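Local coordinates for protein ATP-dependent 6-phosphofructokinase isozyme 2 (Escherichia coli, PDB 3N1C) that catalyses the ATP-dependent phosphorylation of fructose 6-phosphate to fructose 1,6-bisphosphate, the first committing step of glycolysis, and works as a homodimer, at residues Leu13-Ile18 against Gln91-His96; Gly63-His68 against Lys86-Gln91. All coordinates share one frame; numbering follows the deposited sequence.

Both contacts reach fructose 6-phosphate and the second subunit, but they join different parts of the fold. Contact 1 joins two parallel neighbours in the small mixed sheet, held by a backbone ladder, with a face at the dimer interface. Contact 2 sets the loop Lys86-Gln91 against the first turn of helix 63-75, beside the edge of the large parallel sheet; an indole, a threonine hydroxyl and bare glycines replace the ladder. Each is partly buried. They share Gln91, where the loop runs on into the small sheet, and Leu13 packs on Thr65 and His68. Asp14 and Asn92 hold sugar hydroxyls, whereas Arg90 takes the phosphate.

Contact 1 (Leu13-Ile18 against Gln91-His96); sequences LDSATI and QNLHVH. With F6P (6-O-phosphono-beta-D-fructofuranose), chain E.
Asn92 O is gripped twice by Ser15: the backbone N donates to it at 2.9 Å, and the hydroxyl OG at 2.7 Å, tilted 32° from the carbonyl plane. Ser15 OG can do this because it sits between its own backbone N and carbonyl carbon (chi1 60°), which turns it across to the neighbouring strand. From here the parallel ladder runs on, His94 N to Ser15 O, Thr17 N to His94 O and His96 N to Thr17 O, while the bond from Asn92 N to Leu13 O is weak. On the face carrying Ser15 and Thr17, Thr17 CG2 lies alongside Val95 CG2 at 4.0 Å, and Leu93 and Val95 pack on Leu93 and Phe106 of the second subunit. The other face holds the sugar: Asp14 OD1, also hydrogen-bonded to Ser12 OG, accepts from F6P O4 at 2.6 Å, and Asn92 ND2 donates to that same hydroxyl at 2.8 Å in a nearly straight bond (166°). Asn92 OD1 is taken by Met108 N. Farther along this face Ile18 CG2 meets the edge of the His96 ring. One sugar hydroxyl thus meets an acceptor and a donor from adjacent strands, and the grip on it probably depends on how they are paired.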
ATOM      1  N   LEU A  13      12.737   7.934 -24.012  1.00 17.89           N
ATOM      2  CA  LEU A  13      12.022   9.199 -23.992  1.00 17.21           C
ATOM      3  C   LEU A  13      11.170   9.183 -22.728  1.00 21.16           C
ATOM      4  O   LEU A  13      10.166   8.476 -22.659  1.00 26.68           O
ATOM      5  CB  LEU A  13      11.132   9.333 -25.227  1.00 20.11           C
ATOM      6  CG  LEU A  13      10.219  10.563 -25.274  1.00 15.58           C
ATOM      7  CD1 LEU A  13      11.038  11.843 -25.422  1.00 17.99           C
ATOM      8  CD2 LEU A  13       9.213  10.440 -26.416  1.00 14.64           C
ATOM      9  N   ASP A  14      11.585   9.944 -21.721  1.00 17.65           N
ATOM     10  CA  ASP A  14      10.904   9.946 -20.432  1.00 13.77           C
ATOM     11  C   ASP A  14       9.679  10.863 -20.444  1.00 19.49           C
ATOM     12  O   ASP A  14       9.808  12.072 -20.609  1.00 23.89           O
ATOM     13  CB  ASP A  14      11.859  10.426 -19.325  1.00 18.23           C
ATOM     14  CG  ASP A  14      12.887   9.386 -18.930  1.00 18.44           C
ATOM     15  OD1 ASP A  14      12.848   8.247 -19.441  1.00 16.54           O
ATOM     16  OD2 ASP A  14      13.749   9.721 -18.093  1.00 17.31           O
ATOM     17  N   SER A  15       8.494  10.292 -20.252  1.00 18.23           N
ATOM     18  CA  SER A  15       7.287  11.100 -20.109  1.00 16.03           C
ATOM     19  C   SER A  15       6.950  11.238 -18.625  1.00 20.37           C
ATOM     20  O   SER A  15       7.146  10.303 -17.845  1.00 18.31           O
ATOM     21  CB  SER A  15       6.120  10.476 -20.878  1.00 13.31           C
ATOM     22  OG  SER A  15       5.840   9.174 -20.392  1.00 21.94           O
ATOM     23  N   ALA A  16       6.470  12.416 -18.236  1.00 24.92           N
ATOM     24  CA  ALA A  16       6.092  12.680 -16.849  1.00 26.55           C
ATOM     25  C   ALA A  16       4.699  13.300 -16.784  1.00 31.72           C
ATOM     26  O   ALA A  16       4.354  14.157 -17.599  1.00 27.00           O
ATOM     27  CB  ALA A  16       7.108  13.592 -16.188  1.00 22.53           C
ATOM     28  N   THR A  17       3.902  12.863 -15.812  1.00 25.94           N
ATOM     29  CA  THR A  17       2.535  13.348 -15.676  1.00 24.07           C
ATOM     30  C   THR A  17       2.142  13.498 -14.209  1.00 21.36           C
ATOM     31  O   THR A  17       2.809  12.978 -13.316  1.00 21.58           O
ATOM     32  CB  THR A  17       1.518  12.418 -16.369  1.00 20.30           C
ATOM     33  OG1 THR A  17       0.225  13.030 -16.357  1.00 29.30           O
ATOM     34  CG2 THR A  17       1.430  11.083 -15.646  1.00 16.48           C
ATOM     35  N   ILE A  18       1.044  14.207 -13.976  1.00 18.32           N
ATOM     36  CA  ILE A  18       0.560  14.440 -12.622  1.00 21.88           C
ATOM     37  C   ILE A  18      -0.874  13.959 -12.500  1.00 24.92           C
ATOM     38  O   ILE A  18      -1.690  14.161 -13.401  1.00 24.17           O
ATOM     39  CB  ILE A  18       0.611  15.934 -12.253  1.00 28.28           C
ATOM     40  CG1 ILE A  18       1.974  16.531 -12.607  1.00 30.87           C
ATOM     41  CG2 ILE A  18       0.299  16.131 -10.776  1.00 25.83           C
ATOM     42  CD1 ILE A  18       1.993  18.045 -12.590  1.00 40.85           C
ATOM     43  N   GLN A  91       9.344   4.589 -24.323  1.00 18.96           N
ATOM     44  CA  GLN A  91       8.812   5.737 -23.606  1.00 21.05           C
ATOM     45  C   GLN A  91       8.408   5.305 -22.204  1.00 26.15           C
ATOM     46  O   GLN A  91       7.434   4.568 -22.022  1.00 22.86           O
ATOM     47  CB  GLN A  91       7.618   6.344 -24.358  1.00 22.38           C
ATOM     48  CG  GLN A  91       6.934   7.506 -23.637  1.00 25.83           C
ATOM     49  CD  GLN A  91       5.933   8.246 -24.517  1.00 31.66           C
ATOM     50  OE1 GLN A  91       6.163   8.447 -25.712  1.00 28.55           O
ATOM     51  NE2 GLN A  91       4.823   8.671 -23.921  1.00 30.65           N
ATOM     52  N   ASN A  92       9.174   5.750 -21.215  1.00 21.79           N
ATOM     53  CA  ASN A  92       8.887   5.421 -19.826  1.00 20.11           C
ATOM     54  C   ASN A  92       7.941   6.441 -19.205  1.00 22.71           C
ATOM     55  O   ASN A  92       7.845   7.573 -19.674  1.00 22.34           O
ATOM     56  CB  ASN A  92      10.188   5.304 -19.032  1.00 18.68           C
ATOM     57  CG  ASN A  92      11.025   4.111 -19.472  1.00 20.11           C
ATOM     58  OD1 ASN A  92      10.515   3.199 -20.121  1.00 18.74           O
ATOM     59  ND2 ASN A  92      12.309   4.105 -19.108  1.00 18.10           N
ATOM     60  N   LEU A  93       7.227   6.038 -18.161  1.00 20.42           N
ATOM     61  CA  LEU A  93       6.245   6.923 -17.555  1.00 20.82           C
ATOM     62  C   LEU A  93       6.573   7.232 -16.105  1.00 23.08           C
ATOM     63  O   LEU A  93       6.742   6.327 -15.290  1.00 21.58           O
ATOM     64  CB  LEU A  93       4.836   6.331 -17.660  1.00 18.66           C
ATOM     65  CG  LEU A  93       3.736   7.230 -17.085  1.00 20.18           C
ATOM     66  CD1 LEU A  93       3.692   8.568 -17.810  1.00 20.23           C
ATOM     67  CD2 LEU A  93       2.385   6.543 -17.144  1.00 16.25           C
ATOM     68  N   HIS A  94       6.665   8.520 -15.798  1.00 21.75           N
ATOM     69  CA  HIS A  94       6.870   8.984 -14.433  1.00 18.21           C
ATOM     70  C   HIS A  94       5.584   9.623 -13.944  1.00 18.39           C
ATOM     71  O   HIS A  94       5.086  10.562 -14.562  1.00 21.07           O
ATOM     72  CB  HIS A  94       8.002  10.017 -14.392  1.00 22.76           C
ATOM     73  CG  HIS A  94       8.148  10.700 -13.067  1.00 29.11           C
ATOM     74  ND1 HIS A  94       9.130  10.363 -12.163  1.00 37.58           N
ATOM     75  CD2 HIS A  94       7.424  11.689 -12.494  1.00 24.06           C
ATOM     76  CE1 HIS A  94       9.009  11.123 -11.086  1.00 31.91           C
ATOM     77  NE2 HIS A  94       7.983  11.933 -11.260  1.00 34.35           N
ATOM     78  N   VAL A  95       5.040   9.123 -12.838  1.00 14.37           N
ATOM     79  CA  VAL A  95       3.781   9.645 -12.326  1.00 15.59           C
ATOM     80  C   VAL A  95       3.914  10.260 -10.934  1.00 25.88           C
ATOM     81  O   VAL A  95       4.335   9.596  -9.985  1.00 22.59           O
ATOM     82  CB  VAL A  95       2.699   8.548 -12.292  1.00 20.55           C
ATOM     83  CG1 VAL A  95       1.357   9.143 -11.909  1.00 24.91           C
ATOM     84  CG2 VAL A  95       2.615   7.845 -13.647  1.00 19.12           C
ATOM     85  N   HIS A  96       3.543  11.530 -10.821  1.00 25.76           N
ATOM     86  CA  HIS A  96       3.554  12.223  -9.535  1.00 26.33           C
ATOM     87  C   HIS A  96       2.149  12.329  -8.960  1.00 23.81           C
ATOM     88  O   HIS A  96       1.252  12.868  -9.604  1.00 27.48           O
ATOM     89  CB  HIS A  96       4.156  13.620  -9.678  1.00 34.37           C
ATOM     90  CG  HIS A  96       4.030  14.457  -8.443  1.00 39.82           C
ATOM     91  ND1 HIS A  96       4.947  14.408  -7.416  1.00 41.90           N
ATOM     92  CD2 HIS A  96       3.091  15.357  -8.069  1.00 38.37           C
ATOM     93  CE1 HIS A  96       4.580  15.246  -6.461  1.00 46.86           C
ATOM     94  NE2 HIS A  96       3.457  15.834  -6.831  1.00 43.85           N
TER
HETATM   95  O1  F6P E 400      18.378   6.453 -14.254  1.00 19.17           O
HETATM   96  C1  F6P E 400      17.283   7.191 -14.701  1.00 14.12           C
HETATM   97  C2  F6P E 400      17.057   6.881 -16.214  1.00 24.51           C
HETATM   98  O2  F6P E 400      18.010   6.124 -16.995  1.00 17.26           O
HETATM   99  C3  F6P E 400      15.751   7.326 -16.888  1.00 24.10           C
HETATM  100  O3  F6P E 400      15.753   8.562 -17.536  1.00 19.89           O
HETATM  101  C4  F6P E 400      14.934   6.169 -17.329  1.00 22.01           C
HETATM  102  O4  F6P E 400      13.669   6.239 -17.930  1.00 19.22           O
HETATM  103  C5  F6P E 400      15.436   4.994 -16.527  1.00 23.76           C
HETATM  104  O5  F6P E 400      16.542   5.554 -15.736  1.00 18.22           O
HETATM  105  C6  F6P E 400      15.903   3.830 -17.417  1.00 29.07           C
HETATM  106  O6  F6P E 400      16.277   2.767 -16.576  1.00 25.02           O
HETATM  107  P   F6P E 400      17.095   1.444 -17.139  1.00 19.26           P
HETATM  108  O1P F6P E 400      18.527   1.885 -17.835  1.00 19.87           O
HETATM  109  O2P F6P E 400      16.207   0.644 -18.268  1.00 20.60           O
HETATM  110  O3P F6P E 400      17.393   0.566 -16.014  1.00 26.08           O

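Contact 2 (Gly63-His68 against Lys86-Gln91). With F6P (6-O-phosphono-beta-D-fructofuranose), chain E.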
ATOM      1  N   GLY A  63      12.213   5.874 -34.605  1.00 25.31           N
ATOM      2  CA  GLY A  63      10.855   6.384 -34.691  1.00 22.96           C
ATOM      3  C   GLY A  63      10.714   7.812 -34.202  1.00 30.57           C
ATOM      4  O   GLY A  63      11.702   8.470 -33.876  1.00 29.48           O
ATOM      5  N   ALA A  64       9.476   8.295 -34.149  1.00 27.14           N
ATOM      6  CA  ALA A  64       9.207   9.660 -33.713  1.00 23.23           C
ATOM      7  C   ALA A  64       9.668   9.901 -32.277  1.00 27.65           C
ATOM      8  O   ALA A  64      10.056  11.015 -31.918  1.00 21.68           O
ATOM      9  CB  ALA A  64       7.730   9.983 -33.859  1.00 24.10           C
ATOM     10  N   THR A  65       9.616   8.859 -31.454  1.00 25.01           N
ATOM     11  CA  THR A  65      10.068   8.979 -30.072  1.00 23.40           C
ATOM     12  C   THR A  65      11.571   9.225 -30.034  1.00 16.70           C
ATOM     13  O   THR A  65      12.061  10.025 -29.243  1.00 20.19           O
ATOM     14  CB  THR A  65       9.728   7.720 -29.245  1.00 23.86           C
ATOM     15  OG1 THR A  65      10.103   6.548 -29.977  1.00 19.99           O
ATOM     16  CG2 THR A  65       8.237   7.665 -28.943  1.00 24.62           C
ATOM     17  N   GLY A  66      12.300   8.524 -30.892  1.00 18.85           N
ATOM     18  CA  GLY A  66      13.730   8.727 -31.012  1.00 20.18           C
ATOM     19  C   GLY A  66      14.033  10.154 -31.430  1.00 24.61           C
ATOM     20  O   GLY A  66      14.921  10.792 -30.867  1.00 23.57           O
ATOM     21  N   GLU A  67      13.284  10.658 -32.410  1.00 21.71           N
ATOM     22  CA  GLU A  67      13.425  12.041 -32.858  1.00 24.20           C
ATOM     23  C   GLU A  67      13.129  13.030 -31.742  1.00 21.07           C
ATOM     24  O   GLU A  67      13.808  14.048 -31.612  1.00 19.52           O
ATOM     25  CB  GLU A  67      12.492  12.325 -34.035  1.00 29.74           C
ATOM     26  CG  GLU A  67      12.856  11.596 -35.309  1.00 38.58           C
ATOM     27  CD  GLU A  67      11.810  11.779 -36.391  1.00 54.10           C
ATOM     28  OE1 GLU A  67      11.582  10.818 -37.154  1.00 62.80           O
ATOM     29  OE2 GLU A  67      11.210  12.873 -36.471  1.00 54.35           O
ATOM     30  N   HIS A  68      12.101  12.731 -30.952  1.00 21.27           N
ATOM     31  CA  HIS A  68      11.729  13.563 -29.813  1.00 22.84           C
ATOM     32  C   HIS A  68      12.871  13.608 -28.786  1.00 18.20           C
ATOM     33  O   HIS A  68      13.195  14.660 -28.242  1.00 19.37           O
ATOM     34  CB  HIS A  68      10.459  13.003 -29.159  1.00 23.34           C
ATOM     35  CG  HIS A  68       9.729  13.988 -28.298  1.00 23.71           C
ATOM     36  ND1 HIS A  68      10.358  15.038 -27.664  1.00 31.09           N
ATOM     37  CD2 HIS A  68       8.423  14.063 -27.944  1.00 24.22           C
ATOM     38  CE1 HIS A  68       9.469  15.730 -26.972  1.00 24.47           C
ATOM     39  NE2 HIS A  68       8.289  15.158 -27.123  1.00 31.24           N
ATOM     40  N   LYS A  86      15.602   0.996 -36.295  1.00 26.31           N
ATOM     41  CA  LYS A  86      14.270   0.586 -36.767  1.00 32.17           C
ATOM     42  C   LYS A  86      13.159   0.482 -35.707  1.00 31.96           C
ATOM     43  O   LYS A  86      12.042   0.955 -35.924  1.00 26.66           O
ATOM     44  CB  LYS A  86      14.367  -0.734 -37.538  1.00 37.82           C
ATOM     45  CG  LYS A  86      14.945  -0.594 -38.937  1.00 53.56           C
ATOM     46  CD  LYS A  86      15.013  -1.939 -39.642  1.00 66.61           C
ATOM     47  CE  LYS A  86      13.623  -2.460 -39.973  1.00 72.00           C
ATOM     48  NZ  LYS A  86      12.886  -2.887 -38.752  1.00 68.68           N
ATOM     49  N   ASP A  87      13.472  -0.126 -34.564  1.00 30.16           N
ATOM     50  CA  ASP A  87      12.534  -0.227 -33.451  1.00 23.62           C
ATOM     51  C   ASP A  87      12.449   1.110 -32.694  1.00 24.30           C
ATOM     52  O   ASP A  87      13.470   1.736 -32.394  1.00 24.08           O
ATOM     53  CB  ASP A  87      12.941  -1.371 -32.520  1.00 26.59           C
ATOM     54  CG  ASP A  87      11.781  -1.893 -31.687  1.00 40.45           C
ATOM     55  OD1 ASP A  87      10.626  -1.828 -32.164  1.00 42.13           O
ATOM     56  OD2 ASP A  87      12.024  -2.376 -30.556  1.00 37.50           O
ATOM     57  N   TRP A  88      11.228   1.548 -32.400  1.00 24.73           N
ATOM     58  CA  TRP A  88      10.998   2.860 -31.797  1.00 22.38           C
ATOM     59  C   TRP A  88      11.539   2.979 -30.371  1.00 19.60           C
ATOM     60  O   TRP A  88      11.349   2.087 -29.547  1.00 23.22           O
ATOM     61  CB  TRP A  88       9.507   3.193 -31.806  1.00 25.57           C
ATOM     62  CG  TRP A  88       9.009   3.757 -33.103  1.00 29.54           C
ATOM     63  CD1 TRP A  88       9.366   3.367 -34.365  1.00 31.50           C
ATOM     64  CD2 TRP A  88       8.046   4.805 -33.265  1.00 27.53           C
ATOM     65  NE1 TRP A  88       8.691   4.115 -35.300  1.00 26.11           N
ATOM     66  CE2 TRP A  88       7.873   5.005 -34.650  1.00 28.57           C
ATOM     67  CE3 TRP A  88       7.316   5.599 -32.373  1.00 29.61           C
ATOM     68  CZ2 TRP A  88       7.001   5.963 -35.164  1.00 32.14           C
ATOM     69  CZ3 TRP A  88       6.448   6.548 -32.884  1.00 26.73           C
ATOM     70  CH2 TRP A  88       6.300   6.723 -34.266  1.00 29.92           C
ATOM     71  N   THR A  89      12.205   4.097 -30.091  1.00 18.31           N
ATOM     72  CA  THR A  89      12.718   4.383 -28.752  1.00 19.97           C
ATOM     73  C   THR A  89      11.627   4.223 -27.697  1.00 21.76           C
ATOM     74  O   THR A  89      10.526   4.738 -27.856  1.00 18.18           O
ATOM     75  CB  THR A  89      13.278   5.820 -28.678  1.00 14.95           C
ATOM     76  OG1 THR A  89      14.415   5.926 -29.540  1.00 18.63           O
ATOM     77  CG2 THR A  89      13.691   6.167 -27.263  1.00 18.44           C
ATOM     78  N   ARG A  90      11.936   3.506 -26.624  1.00 20.11           N
ATOM     79  CA  ARG A  90      10.965   3.289 -25.554  1.00 21.64           C
ATOM     80  C   ARG A  90      10.544   4.601 -24.892  1.00 23.58           C
ATOM     81  O   ARG A  90      11.291   5.590 -24.881  1.00 15.95           O
ATOM     82  CB  ARG A  90      11.534   2.349 -24.493  1.00 20.12           C
ATOM     83  CG  ARG A  90      12.649   2.982 -23.675  1.00 17.27           C
ATOM     84  CD  ARG A  90      13.106   2.090 -22.544  1.00 16.33           C
ATOM     85  NE  ARG A  90      14.433   2.472 -22.068  1.00 16.43           N
ATOM     86  CZ  ARG A  90      14.957   2.085 -20.906  1.00 18.95           C
ATOM     87  NH1 ARG A  90      14.260   1.309 -20.088  1.00 14.26           N
ATOM     88  NH2 ARG A  90      16.180   2.481 -20.556  1.00 14.79           N
ATOM     89  N   GLN A  91       9.344   4.589 -24.323  1.00 18.96           N
ATOM     90  CA  GLN A  91       8.812   5.737 -23.606  1.00 21.05           C
ATOM     91  C   GLN A  91       8.408   5.305 -22.204  1.00 26.15           C
ATOM     92  O   GLN A  91       7.434   4.568 -22.022  1.00 22.86           O
ATOM     93  CB  GLN A  91       7.618   6.344 -24.358  1.00 22.38           C
ATOM     94  CG  GLN A  91       6.934   7.506 -23.637  1.00 25.83           C
ATOM     95  CD  GLN A  91       5.933   8.246 -24.517  1.00 31.66           C
ATOM     96  OE1 GLN A  91       6.163   8.447 -25.712  1.00 28.55           O
ATOM     97  NE2 GLN A  91       4.823   8.671 -23.921  1.00 30.65           N
TER
HETATM   98  O1  F6P E 400      18.378   6.453 -14.254  1.00 19.17           O
HETATM   99  C1  F6P E 400      17.283   7.191 -14.701  1.00 14.12           C
HETATM  100  C2  F6P E 400      17.057   6.881 -16.214  1.00 24.51           C
HETATM  101  O2  F6P E 400      18.010   6.124 -16.995  1.00 17.26           O
HETATM  102  C3  F6P E 400      15.751   7.326 -16.888  1.00 24.10           C
HETATM  103  O3  F6P E 400      15.753   8.562 -17.536  1.00 19.89           O
HETATM  104  C4  F6P E 400      14.934   6.169 -17.329  1.00 22.01           C
HETATM  105  O4  F6P E 400      13.669   6.239 -17.930  1.00 19.22           O
HETATM  106  C5  F6P E 400      15.436   4.994 -16.527  1.00 23.76           C
HETATM  107  O5  F6P E 400      16.542   5.554 -15.736  1.00 18.22           O
HETATM  108  C6  F6P E 400      15.903   3.830 -17.417  1.00 29.07           C
HETATM  109  O6  F6P E 400      16.277   2.767 -16.576  1.00 25.02           O
HETATM  110  P   F6P E 400      17.095   1.444 -17.139  1.00 19.26           P
HETATM  111  O1P F6P E 400      18.527   1.885 -17.835  1.00 19.87           O
HETATM  112  O2P F6P E 400      16.207   0.644 -18.268  1.00 20.60           O
HETATM  113  O3P F6P E 400      17.393   0.566 -16.014  1.00 26.08           O
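The indole of Trp88 lies over the start of helix 63-75: on one face sit Gly63 CA, over the five-membered ring in a CH-pi contact, and the backbone N of Ala64, over the six-membered side, while Lys86 O meets the edge in the ring plane. Ala64 CB touches CH2 of the six-membered ring of Trp88 at 3.6 Å. Gly63 has no side chain to hold the backbone off the indole, and its positive phi (63°) independently favours glycine. Trp88 also packs on Ala64 of the second subunit, which places this corner at the dimer interface.

One hydrogen bond joins the segments: Thr65 OG1 donates to Thr89 O at 2.8 Å, in the carbonyl plane and on a lone pair (120° at the oxygen). OG1 stands between its own backbone N and carbonyl carbon (chi1 47°), which brings it across to the loop. Thr89 reaches back from its side, its OG1 against Gly66 CA at 3.2 Å and hydrogen-bonded to Gly62 N, so that the loop is held to Gly62 as well as to Thr65.

The helix is the connection of a beta-alpha-beta unit, strand 55-62 to strand 80-85, at the edge of the central parallel sheet of this ribokinase-type fold; the loop then leaves for the smaller sheet. Gln91 begins that departure, with OE1 3.9 Å from Thr65 CG2, the two side chains crossing at about a right angle.

Arg90 turns away from the helix to the substrate. Its guanidinium presents an edge to the phosphate, NH1 and NH2 both donating to F6P O2P, at 2.7 Å and 2.9 Å. Pro11 O, Ala10 O and Met108 O accept from NE, NH2 and NH1 in turn, fixing the rotation of the group.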